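PDB 7L15: T cell receptor gamma chain from Monodelphis domestica, which pairs with the T cell receptor mu chain to form the marsupial gamma mu receptor, which probably serves antigen recognition by a third T cell lineage. Local coordinates for residues 85-90 and 113-118; 34-39 and 49-54; 125-130 and 203-208. All coordinates share one frame; numbering follows the deposited sequence.

Contact 1: residues 85-90 and 113-118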
loop_
_atom_site.group_PDB
_atom_site.type_symbol
_atom_site.label_atom_id
_atom_site.label_comp_id
_atom_site.label_asym_id
_atom_site.label_seq_id
_atom_site.Cartn_x
_atom_site.Cartn_y
_atom_site.Cartn_z
ATOM N N SER B 85 -9.668 -18.633 14.638
ATOM C CA SER B 85 -10.874 -18.882 15.412
ATOM C C SER B 85 -10.993 -17.892 16.565
ATOM O O SER B 85 -10.028 -17.216 16.942
ATOM C CB SER B 85 -10.887 -20.312 15.966
ATOM O OG SER B 85 -10.602 -21.257 14.954
ATOM N N ASP B 86 -12.203 -17.828 17.121
ATOM C CA ASP B 86 -12.513 -17.115 18.360
ATOM C C ASP B 86 -11.868 -15.733 18.360
ATOM O O ASP B 86 -11.096 -15.366 19.245
ATOM C CB ASP B 86 -12.085 -17.930 19.587
ATOM C CG ASP B 86 -12.505 -17.275 20.905
ATOM O OD1 ASP B 86 -13.711 -16.989 21.074
ATOM O OD2 ASP B 86 -11.633 -17.036 21.771
ATOM N N LEU B 87 -12.198 -14.980 17.318
ATOM C CA LEU B 87 -11.574 -13.691 17.074
ATOM C C LEU B 87 -11.715 -12.768 18.275
ATOM O O LEU B 87 -12.764 -12.719 18.926
ATOM C CB LEU B 87 -12.199 -13.058 15.834
ATOM C CG LEU B 87 -11.780 -13.844 14.589
ATOM C CD1 LEU B 87 -12.545 -13.385 13.363
ATOM C CD2 LEU B 87 -10.266 -13.710 14.366
ATOM N N GLN B 88 -10.629 -12.058 18.579
ATOM C CA GLN B 88 -10.594 -10.973 19.549
ATOM C C GLN B 88 -10.039 -9.734 18.862
ATOM O O GLN B 88 -9.376 -9.830 17.825
ATOM C CB GLN B 88 -9.730 -11.328 20.760
ATOM C CG GLN B 88 -10.075 -12.685 21.400
ATOM C CD GLN B 88 -11.479 -12.723 21.971
ATOM O OE1 GLN B 88 -11.987 -11.721 22.485
ATOM N NE2 GLN B 88 -12.128 -13.881 21.866
ATOM N N VAL B 89 -10.310 -8.562 19.447
ATOM C CA VAL B 89 -9.827 -7.323 18.841
ATOM C C VAL B 89 -8.321 -7.389 18.656
ATOM O O VAL B 89 -7.788 -6.938 17.638
ATOM C CB VAL B 89 -10.253 -6.098 19.674
ATOM C CG1 VAL B 89 -11.765 -5.959 19.675
ATOM C CG2 VAL B 89 -9.732 -6.227 21.117
ATOM N N SER B 90 -7.624 -8.036 19.587
ATOM C CA SER B 90 -6.178 -8.134 19.528
ATOM C C SER B 90 -5.682 -8.958 18.344
ATOM O O SER B 90 -4.466 -9.023 18.128
ATOM C CB SER B 90 -5.667 -8.731 20.834
ATOM O OG SER B 90 -6.182 -10.045 21.004
ATOM N N LEU B 113 -7.417 -8.321 8.529
ATOM C CA LEU B 113 -8.426 -8.810 9.447
ATOM C C LEU B 113 -8.789 -7.678 10.401
ATOM O O LEU B 113 -7.917 -7.107 11.061
ATOM C CB LEU B 113 -7.897 -10.030 10.199
ATOM C CG LEU B 113 -8.833 -10.665 11.203
ATOM C CD1 LEU B 113 -10.079 -11.154 10.474
ATOM C CD2 LEU B 113 -8.124 -11.814 11.932
ATOM N N ILE B 114 -10.067 -7.340 10.464
ATOM C CA ILE B 114 -10.544 -6.291 11.350
ATOM C C ILE B 114 -11.535 -6.918 12.308
ATOM O O ILE B 114 -12.589 -7.404 11.884
ATOM C CB ILE B 114 -11.193 -5.137 10.575
ATOM C CG1 ILE B 114 -10.214 -4.574 9.548
ATOM C CG2 ILE B 114 -11.708 -4.069 11.553
ATOM C CD1 ILE B 114 -10.860 -3.634 8.553
ATOM N N VAL B 115 -11.199 -6.920 13.590
ATOM C CA VAL B 115 -12.092 -7.419 14.621
ATOM C C VAL B 115 -12.513 -6.227 15.459
ATOM O O VAL B 115 -11.665 -5.490 15.976
ATOM C CB VAL B 115 -11.426 -8.505 15.478
ATOM C CG1 VAL B 115 -12.478 -9.227 16.348
ATOM C CG2 VAL B 115 -10.707 -9.489 14.569
ATOM N N THR B 116 -13.816 -6.030 15.583
ATOM C CA THR B 116 -14.337 -4.910 16.347
ATOM C C THR B 116 -15.443 -5.388 17.276
ATOM O O THR B 116 -16.134 -6.379 17.004
ATOM C CB THR B 116 -14.854 -3.790 15.435
ATOM O OG1 THR B 116 -15.416 -2.751 16.242
ATOM C CG2 THR B 116 -15.904 -4.310 14.506
ATOM N N GLU B 117 -15.580 -4.693 18.394
ATOM C CA GLU B 117 -16.656 -4.985 19.324
ATOM C C GLU B 117 -17.899 -4.145 19.063
ATOM O O GLU B 117 -18.898 -4.312 19.768
ATOM C CB GLU B 117 -16.177 -4.807 20.768
ATOM C CG GLU B 117 -15.939 -6.132 21.492
ATOM C CD GLU B 117 -14.777 -6.081 22.479
ATOM O OE1 GLU B 117 -14.581 -5.027 23.120
ATOM O OE2 GLU B 117 -14.057 -7.094 22.608
ATOM N N SER B 118 -17.879 -3.274 18.057
ATOM C CA SER B 118 -19.040 -2.468 17.701
ATOM C C SER B 118 -19.840 -3.134 16.589
ATOM O O SER B 118 -19.291 -3.814 15.721
ATOM C CB SER B 118 -18.610 -1.076 17.243
ATOM O OG SER B 118 -17.822 -0.430 18.226
#
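The flat groups here are an amide and two carboxylates, not rings. The Gln88 amide folds back over Asp86: Gln88 NE2, above the carboxylate plane, donates a 3.2 Å hydrogen bond to Asp86 OD2, itself in the amide plane. Gln88 NE2 also bonds, above the carbonyl plane, to Asp86 O at 3.2 Å, so two acceptors hold this nitrogen through moderately bent bonds. Near the Glu117 carboxylate, OE2 has Val89 CG1 at 3.9 Å, the two side chains crossing at about a right angle. Val115 carries the contact between the segments. Val115 CB is 3.4 Å from Gln88 O, and CG1 and CG2 reach the same oxygen, which therefore nestles against the whole branch point. Deeper in, Leu87 CB packs on Val115 CG1 at 3.9 Å, and Leu87 and Leu113 meet tip to tip, CD2 to CD2, at 3.8 Å. No hydrogen bond joins the segments directly, but Ser92 OG bridges them by bonding to both Val89 O and Val115 N. The arrangement is that of an immunoglobulin V domain, where the E-F loop, leading into the Asp-X-Gly-X-Tyr-X-Cys motif from Asp91 to Cys97, packs against the end of strand G.

Contact 2: residues 34-39 and 49-54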
loop_
_atom_site.group_PDB
_atom_site.type_symbol
_atom_site.label_atom_id
_atom_site.label_comp_id
_atom_site.label_asym_id
_atom_site.label_seq_id
_atom_site.Cartn_x
_atom_site.Cartn_y
_atom_site.Cartn_z
ATOM N N TYR B 34 5.972 -25.590 1.154
ATOM C CA TYR B 34 5.503 -24.961 2.382
ATOM C C TYR B 34 4.893 -23.597 2.090
ATOM O O TYR B 34 5.449 -22.802 1.319
ATOM C CB TYR B 34 6.642 -24.855 3.400
ATOM C CG TYR B 34 7.152 -26.223 3.759
ATOM C CD1 TYR B 34 6.568 -26.953 4.783
ATOM C CD2 TYR B 34 8.163 -26.819 3.022
ATOM C CE1 TYR B 34 7.009 -28.232 5.092
ATOM C CE2 TYR B 34 8.612 -28.099 3.318
ATOM C CZ TYR B 34 8.034 -28.797 4.355
ATOM O OH TYR B 34 8.479 -30.059 4.656
ATOM N N VAL B 35 3.726 -23.356 2.680
ATOM C CA VAL B 35 3.058 -22.065 2.653
ATOM C C VAL B 35 3.141 -21.489 4.057
ATOM O O VAL B 35 2.735 -22.149 5.025
ATOM C CB VAL B 35 1.602 -22.199 2.189
ATOM C CG1 VAL B 35 0.921 -20.840 2.177
ATOM C CG2 VAL B 35 1.554 -22.838 0.804
ATOM N N HIS B 36 3.682 -20.274 4.172
ATOM C CA HIS B 36 3.924 -19.619 5.453
ATOM C C HIS B 36 2.923 -18.492 5.656
ATOM O O HIS B 36 2.566 -17.802 4.703
ATOM C CB HIS B 36 5.345 -19.055 5.522
ATOM C CG HIS B 36 6.408 -20.050 5.180
ATOM N ND1 HIS B 36 7.229 -20.616 6.134
ATOM C CD2 HIS B 36 6.790 -20.578 3.991
ATOM C CE1 HIS B 36 8.071 -21.450 5.548
ATOM N NE2 HIS B 36 7.826 -21.444 4.247
ATOM N N TRP B 37 2.481 -18.300 6.899
ATOM C CA TRP B 37 1.495 -17.274 7.242
ATOM C C TRP B 37 2.093 -16.336 8.276
ATOM O O TRP B 37 2.338 -16.745 9.413
ATOM C CB TRP B 37 0.198 -17.888 7.767
ATOM C CG TRP B 37 -0.681 -18.407 6.669
ATOM C CD1 TRP B 37 -0.773 -19.691 6.235
ATOM C CD2 TRP B 37 -1.573 -17.644 5.851
ATOM N NE1 TRP B 37 -1.678 -19.781 5.202
ATOM C CE2 TRP B 37 -2.183 -18.536 4.950
ATOM C CE3 TRP B 37 -1.929 -16.300 5.808
ATOM C CZ2 TRP B 37 -3.120 -18.124 4.010
ATOM C CZ3 TRP B 37 -2.859 -15.890 4.858
ATOM C CH2 TRP B 37 -3.444 -16.800 3.980
ATOM N N TYR B 38 2.317 -15.084 7.876
ATOM C CA TYR B 38 2.867 -14.041 8.726
ATOM C C TYR B 38 1.768 -13.050 9.093
ATOM O O TYR B 38 0.782 -12.891 8.367
ATOM C CB TYR B 38 4.016 -13.285 8.019
ATOM C CG TYR B 38 5.320 -14.084 7.905
ATOM C CD1 TYR B 38 5.482 -15.061 6.938
ATOM C CD2 TYR B 38 6.383 -13.827 8.754
ATOM C CE1 TYR B 38 6.665 -15.784 6.828
ATOM C CE2 TYR B 38 7.568 -14.533 8.653
ATOM C CZ TYR B 38 7.703 -15.513 7.697
ATOM O OH TYR B 38 8.889 -16.208 7.605
ATOM N N ARG B 39 1.939 -12.392 10.233
ATOM C CA ARG B 39 1.018 -11.368 10.684
ATOM C C ARG B 39 1.786 -10.096 10.978
ATOM O O ARG B 39 2.869 -10.129 11.568
ATOM C CB ARG B 39 0.240 -11.787 11.933
ATOM C CG ARG B 39 -0.645 -10.660 12.484
ATOM C CD ARG B 39 -1.570 -11.147 13.588
ATOM N NE ARG B 39 -0.810 -11.645 14.726
ATOM C CZ ARG B 39 -1.341 -12.268 15.768
ATOM N NH1 ARG B 39 -2.653 -12.478 15.831
ATOM N NH2 ARG B 39 -0.553 -12.659 16.752
ATOM N N LEU B 49 3.107 -16.970 12.053
ATOM C CA LEU B 49 2.171 -17.667 12.925
ATOM C C LEU B 49 2.255 -19.179 12.781
ATOM O O LEU B 49 2.183 -19.890 13.785
ATOM C CB LEU B 49 0.734 -17.217 12.636
ATOM C CG LEU B 49 0.441 -15.715 12.631
ATOM C CD1 LEU B 49 -1.052 -15.437 12.706
ATOM C CD2 LEU B 49 1.155 -15.010 13.759
ATOM N N LEU B 50 2.403 -19.685 11.559
ATOM C CA LEU B 50 2.399 -21.120 11.298
ATOM C C LEU B 50 2.995 -21.363 9.920
ATOM O O LEU B 50 3.121 -20.446 9.106
ATOM C CB LEU B 50 0.983 -21.716 11.380
ATOM C CG LEU B 50 -0.088 -21.418 10.319
ATOM C CD1 LEU B 50 0.121 -22.185 9.012
ATOM C CD2 LEU B 50 -1.472 -21.738 10.872
ATOM N N VAL B 51 3.325 -22.623 9.655
ATOM C CA VAL B 51 3.747 -23.059 8.334
ATOM C C VAL B 51 2.972 -24.322 7.971
ATOM O O VAL B 51 2.695 -25.170 8.827
ATOM C CB VAL B 51 5.270 -23.293 8.257
ATOM C CG1 VAL B 51 5.706 -24.379 9.235
ATOM C CG2 VAL B 51 5.673 -23.642 6.833
ATOM N N TYR B 52 2.591 -24.427 6.706
ATOM C CA TYR B 52 1.733 -25.491 6.219
ATOM C C TYR B 52 2.442 -26.204 5.082
ATOM O O TYR B 52 2.925 -25.558 4.145
ATOM C CB TYR B 52 0.388 -24.930 5.748
ATOM C CG TYR B 52 -0.508 -25.920 5.032
ATOM C CD1 TYR B 52 -1.200 -26.901 5.732
ATOM C CD2 TYR B 52 -0.682 -25.853 3.657
ATOM C CE1 TYR B 52 -2.032 -27.799 5.075
ATOM C CE2 TYR B 52 -1.511 -26.742 2.990
ATOM C CZ TYR B 52 -2.184 -27.715 3.700
ATOM O OH TYR B 52 -3.005 -28.602 3.032
ATOM N N SER B 53 2.522 -27.529 5.187
ATOM C CA SER B 53 3.067 -28.373 4.129
ATOM C C SER B 53 1.917 -28.805 3.225
ATOM O O SER B 53 1.024 -29.543 3.658
ATOM C CB SER B 53 3.781 -29.583 4.727
ATOM O OG SER B 53 4.263 -30.447 3.711
ATOM N N ARG B 54 1.932 -28.353 1.970
ATOM C CA ARG B 54 0.837 -28.694 1.070
ATOM C C ARG B 54 0.767 -30.203 0.834
ATOM O O ARG B 54 -0.315 -30.801 0.901
ATOM C CB ARG B 54 0.993 -27.941 -0.251
ATOM C CG ARG B 54 0.550 -26.478 -0.195
ATOM C CD ARG B 54 0.464 -25.919 -1.592
ATOM N NE ARG B 54 1.612 -26.362 -2.368
ATOM C CZ ARG B 54 1.695 -26.286 -3.688
ATOM N NH1 ARG B 54 0.689 -25.780 -4.387
ATOM N NH2 ARG B 54 2.785 -26.722 -4.303
#
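Strands 34-39 and 49-53 run antiparallel at 161°, with Val35 and Tyr52 exchanging two bonds of 2.8 Å, Val35 N to Tyr52 O and Tyr52 N to Val35 O. Further along, Trp37 N donates to Leu50 O at 3.1 Å, but its carbonyl O receives Leu49 N at 2.8 Å. Two residues thus face one, and with Leu49 in a helix-like conformation (phi -94°, psi -41°) this is a classic beta bulge. On one face of the sheet, Val51 sends CG2, anti to its backbone N, over the His36 ring, 3.7 Å from the centroid in a CH-pi contact. ND1 of that imidazole bonds to Arg48 NH1, consistent with ND1 acting as acceptor. Beside it, Tyr34 CE1 touches Ser53 CB at 3.5 Å, while Ser53 OG bonds to Asp33. This face, with Tyr38, meets the T cell receptor mu chain: Tyr38 OH bonds to Lys105 NZ of its own chain and to Leu118 N of the mu chain.

The other face is the core: Trp37 and Leu50 lie side by side, CD1 to CD1 at 3.8 Å, and the indole also packs against Cys97 of the Cys25-Cys97 disulfide. At the bulge, Leu49 CD2 rests 3.8 Å from Arg39 CB, the two side chains crossing. Such a bulged C-C' hairpin, with its core tryptophan and partner-facing tyrosine, is characteristic of V domains that pair through their front sheets.

Contact 3: residues 125-130 and 203-208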
loop_
_atom_site.group_PDB
_atom_site.type_symbol
_atom_site.label_atom_id
_atom_site.label_comp_id
_atom_site.label_asym_id
_atom_site.label_seq_id
_atom_site.Cartn_x
_atom_site.Cartn_y
_atom_site.Cartn_z
ATOM N N PRO B 125 -18.270 0.773 -2.070
ATOM C CA PRO B 125 -17.993 2.094 -2.642
ATOM C C PRO B 125 -19.074 2.512 -3.632
ATOM O O PRO B 125 -19.582 1.700 -4.409
ATOM C CB PRO B 125 -16.637 1.902 -3.336
ATOM C CG PRO B 125 -16.038 0.678 -2.685
ATOM C CD PRO B 125 -17.195 -0.194 -2.355
ATOM N N LYS B 126 -19.427 3.802 -3.592
ATOM C CA LYS B 126 -20.234 4.436 -4.627
ATOM C C LYS B 126 -19.319 5.287 -5.516
ATOM O O LYS B 126 -18.876 6.370 -5.092
ATOM C CB LYS B 126 -21.337 5.294 -4.001
ATOM N N PRO B 127 -18.987 4.845 -6.727
ATOM C CA PRO B 127 -18.026 5.589 -7.548
ATOM C C PRO B 127 -18.653 6.789 -8.243
ATOM O O PRO B 127 -19.815 6.770 -8.647
ATOM C CB PRO B 127 -17.556 4.545 -8.565
ATOM C CG PRO B 127 -18.639 3.577 -8.645
ATOM C CD PRO B 127 -19.354 3.557 -7.330
ATOM N N ILE B 128 -17.858 7.854 -8.349
ATOM C CA ILE B 128 -18.217 9.065 -9.081
ATOM C C ILE B 128 -17.029 9.447 -9.951
ATOM O O ILE B 128 -15.922 9.645 -9.440
ATOM C CB ILE B 128 -18.591 10.232 -8.149
ATOM C CG1 ILE B 128 -19.789 9.872 -7.278
ATOM C CG2 ILE B 128 -18.921 11.478 -8.969
ATOM C CD1 ILE B 128 -20.239 11.017 -6.389
ATOM N N PHE B 129 -17.260 9.568 -11.251
ATOM C CA PHE B 129 -16.212 9.816 -12.230
ATOM C C PHE B 129 -16.284 11.244 -12.741
ATOM O O PHE B 129 -17.370 11.769 -13.004
ATOM C CB PHE B 129 -16.327 8.864 -13.426
ATOM C CG PHE B 129 -16.059 7.429 -13.087
ATOM C CD1 PHE B 129 -14.770 6.932 -13.111
ATOM C CD2 PHE B 129 -17.102 6.576 -12.759
ATOM C CE1 PHE B 129 -14.530 5.603 -12.810
ATOM C CE2 PHE B 129 -16.868 5.240 -12.458
ATOM C CZ PHE B 129 -15.588 4.755 -12.479
ATOM N N PHE B 130 -15.118 11.863 -12.886
ATOM C CA PHE B 130 -14.980 13.168 -13.518
ATOM C C PHE B 130 -14.024 13.005 -14.694
ATOM O O PHE B 130 -12.957 12.400 -14.550
ATOM C CB PHE B 130 -14.434 14.231 -12.543
ATOM C CG PHE B 130 -15.195 14.345 -11.246
ATOM C CD1 PHE B 130 -14.880 13.538 -10.172
ATOM C CD2 PHE B 130 -16.191 15.297 -11.089
ATOM C CE1 PHE B 130 -15.554 13.657 -8.959
ATOM C CE2 PHE B 130 -16.871 15.416 -9.886
ATOM C CZ PHE B 130 -16.550 14.590 -8.820
ATOM N N TYR B 203 -10.808 1.168 -15.324
ATOM C CA TYR B 203 -10.660 1.493 -13.915
ATOM C C TYR B 203 -11.216 0.342 -13.087
ATOM O O TYR B 203 -12.333 -0.129 -13.343
ATOM C CB TYR B 203 -11.389 2.801 -13.588
ATOM C CG TYR B 203 -11.487 3.107 -12.103
ATOM C CD1 TYR B 203 -10.452 3.753 -11.438
ATOM C CD2 TYR B 203 -12.615 2.735 -11.370
ATOM C CE1 TYR B 203 -10.540 4.034 -10.076
ATOM C CE2 TYR B 203 -12.714 2.997 -10.003
ATOM C CZ TYR B 203 -11.681 3.651 -9.365
ATOM O OH TYR B 203 -11.790 3.918 -8.019
ATOM N N PHE B 204 -10.444 -0.104 -12.096
ATOM C CA PHE B 204 -10.809 -1.237 -11.248
ATOM C C PHE B 204 -10.828 -0.844 -9.779
ATOM O O PHE B 204 -9.989 -0.062 -9.328
ATOM C CB PHE B 204 -9.813 -2.381 -11.362
ATOM C CG PHE B 204 -9.630 -2.905 -12.734
ATOM C CD1 PHE B 204 -8.625 -2.420 -13.542
ATOM C CD2 PHE B 204 -10.435 -3.928 -13.206
ATOM C CE1 PHE B 204 -8.438 -2.936 -14.818
ATOM C CE2 PHE B 204 -10.248 -4.446 -14.478
ATOM C CZ PHE B 204 -9.252 -3.948 -15.280
ATOM N N TYR B 205 -11.723 -1.461 -9.007
ATOM C CA TYR B 205 -11.580 -1.400 -7.559
ATOM C C TYR B 205 -12.042 -2.700 -6.910
ATOM O O TYR B 205 -12.896 -3.416 -7.437
ATOM C CB TYR B 205 -12.322 -0.187 -6.946
ATOM C CG TYR B 205 -13.824 -0.162 -7.108
ATOM C CD1 TYR B 205 -14.412 0.374 -8.246
ATOM C CD2 TYR B 205 -14.660 -0.650 -6.101
ATOM C CE1 TYR B 205 -15.797 0.411 -8.379
ATOM C CE2 TYR B 205 -16.025 -0.612 -6.220
ATOM C CZ TYR B 205 -16.596 -0.093 -7.358
ATOM O OH TYR B 205 -17.968 -0.080 -7.447
ATOM N N GLN B 206 -11.449 -2.998 -5.756
ATOM C CA GLN B 206 -11.810 -4.135 -4.927
ATOM C C GLN B 206 -12.200 -3.647 -3.538
ATOM O O GLN B 206 -11.646 -2.670 -3.020
ATOM C CB GLN B 206 -10.658 -5.149 -4.788
ATOM C CG GLN B 206 -10.273 -5.847 -6.073
ATOM C CD GLN B 206 -8.947 -6.571 -5.944
ATOM O OE1 GLN B 206 -8.703 -7.248 -4.954
ATOM N NE2 GLN B 206 -8.078 -6.410 -6.932
ATOM N N HIS B 207 -13.143 -4.355 -2.932
ATOM C CA HIS B 207 -13.629 -3.987 -1.617
ATOM C C HIS B 207 -14.310 -5.198 -1.016
ATOM O O HIS B 207 -14.857 -6.037 -1.743
ATOM C CB HIS B 207 -14.600 -2.811 -1.677
ATOM C CG HIS B 207 -14.932 -2.265 -0.331
ATOM N ND1 HIS B 207 -15.968 -2.752 0.432
ATOM C CD2 HIS B 207 -14.321 -1.318 0.417
ATOM C CE1 HIS B 207 -16.010 -2.100 1.579
ATOM N NE2 HIS B 207 -15.022 -1.219 1.593
ATOM N N GLU B 208 -14.283 -5.273 0.320
ATOM C CA GLU B 208 -14.793 -6.462 0.991
ATOM C C GLU B 208 -16.286 -6.654 0.728
ATOM O O GLU B 208 -16.765 -7.792 0.681
ATOM C CB GLU B 208 -14.501 -6.388 2.496
ATOM C CG GLU B 208 -14.954 -7.614 3.284
ATOM C CD GLU B 208 -14.845 -7.440 4.806
ATOM O OE1 GLU B 208 -14.109 -6.539 5.270
ATOM O OE2 GLU B 208 -15.497 -8.213 5.544
#
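His207 ND1 is held by one bond, from the backbone N of Asp209, and NE2 of the same ring by another, to Pro154 O; together they fix the imidazole's rotation and fit a ring protonated at NE2. The setting is the beta sandwich of the C1-type constant domain. Strand A (126-130) lies across from strand F (201-206) of the opposing sheet, their segments running 165° apart. The backbones are too far apart for a shared ladder, with CA atoms 7.6 Å apart at Pro125 and His207 and 10.1 Å at Phe129 and Tyr203, and side chains alone bridge the gap.

In the middle, the Tyr205 ring, with CG flanked by both the backbone N and the carbonyl carbon (chi1 63°), reaches both prolines: CE2 comes within 3.8 Å of Pro125 CG, and OH lies 3.9 Å from Pro127 CD. At the wider end, Phe129 points the edge of its ring at the face of Tyr203 in an offset edge-to-face pair, planes at 88°, with Phe129 CE1 3.7 Å from Tyr203 CD2. Tyr203 is itself buried against Cys147, Leu149 and Trp161. Next to His207, Glu208 bonds to Ser12 OG and Thr14 N of the variable domain, so this end of strand F adjoins the elbow between domains. Over the His207 ring face sits Pro125 CD, 4.0 Å from the imidazole centroid in a CH-pi contact.

How the contacts relate
From the N terminus the three contacts follow in series, neither nesting nor crossing. Contact 2 comes first and closes a short hairpin at the mu-facing sheet of the variable domain. Contact 1 closes next, its 22 intervening residues holding strand 93-101 and most of strand 104-116; it reaches the same sheet, with centres about 21 Å apart. Asp91 lies between the two, bonding to Gln88 N and forming a long, weak ion pair with Arg39. After 113-118 the chain crosses to the constant domain, where contact 3 spans 72 residues and joins the two sheets of that sandwich. Contacts 2 and 3 flank the middle of the folded chain, about 33 Å apart between centres.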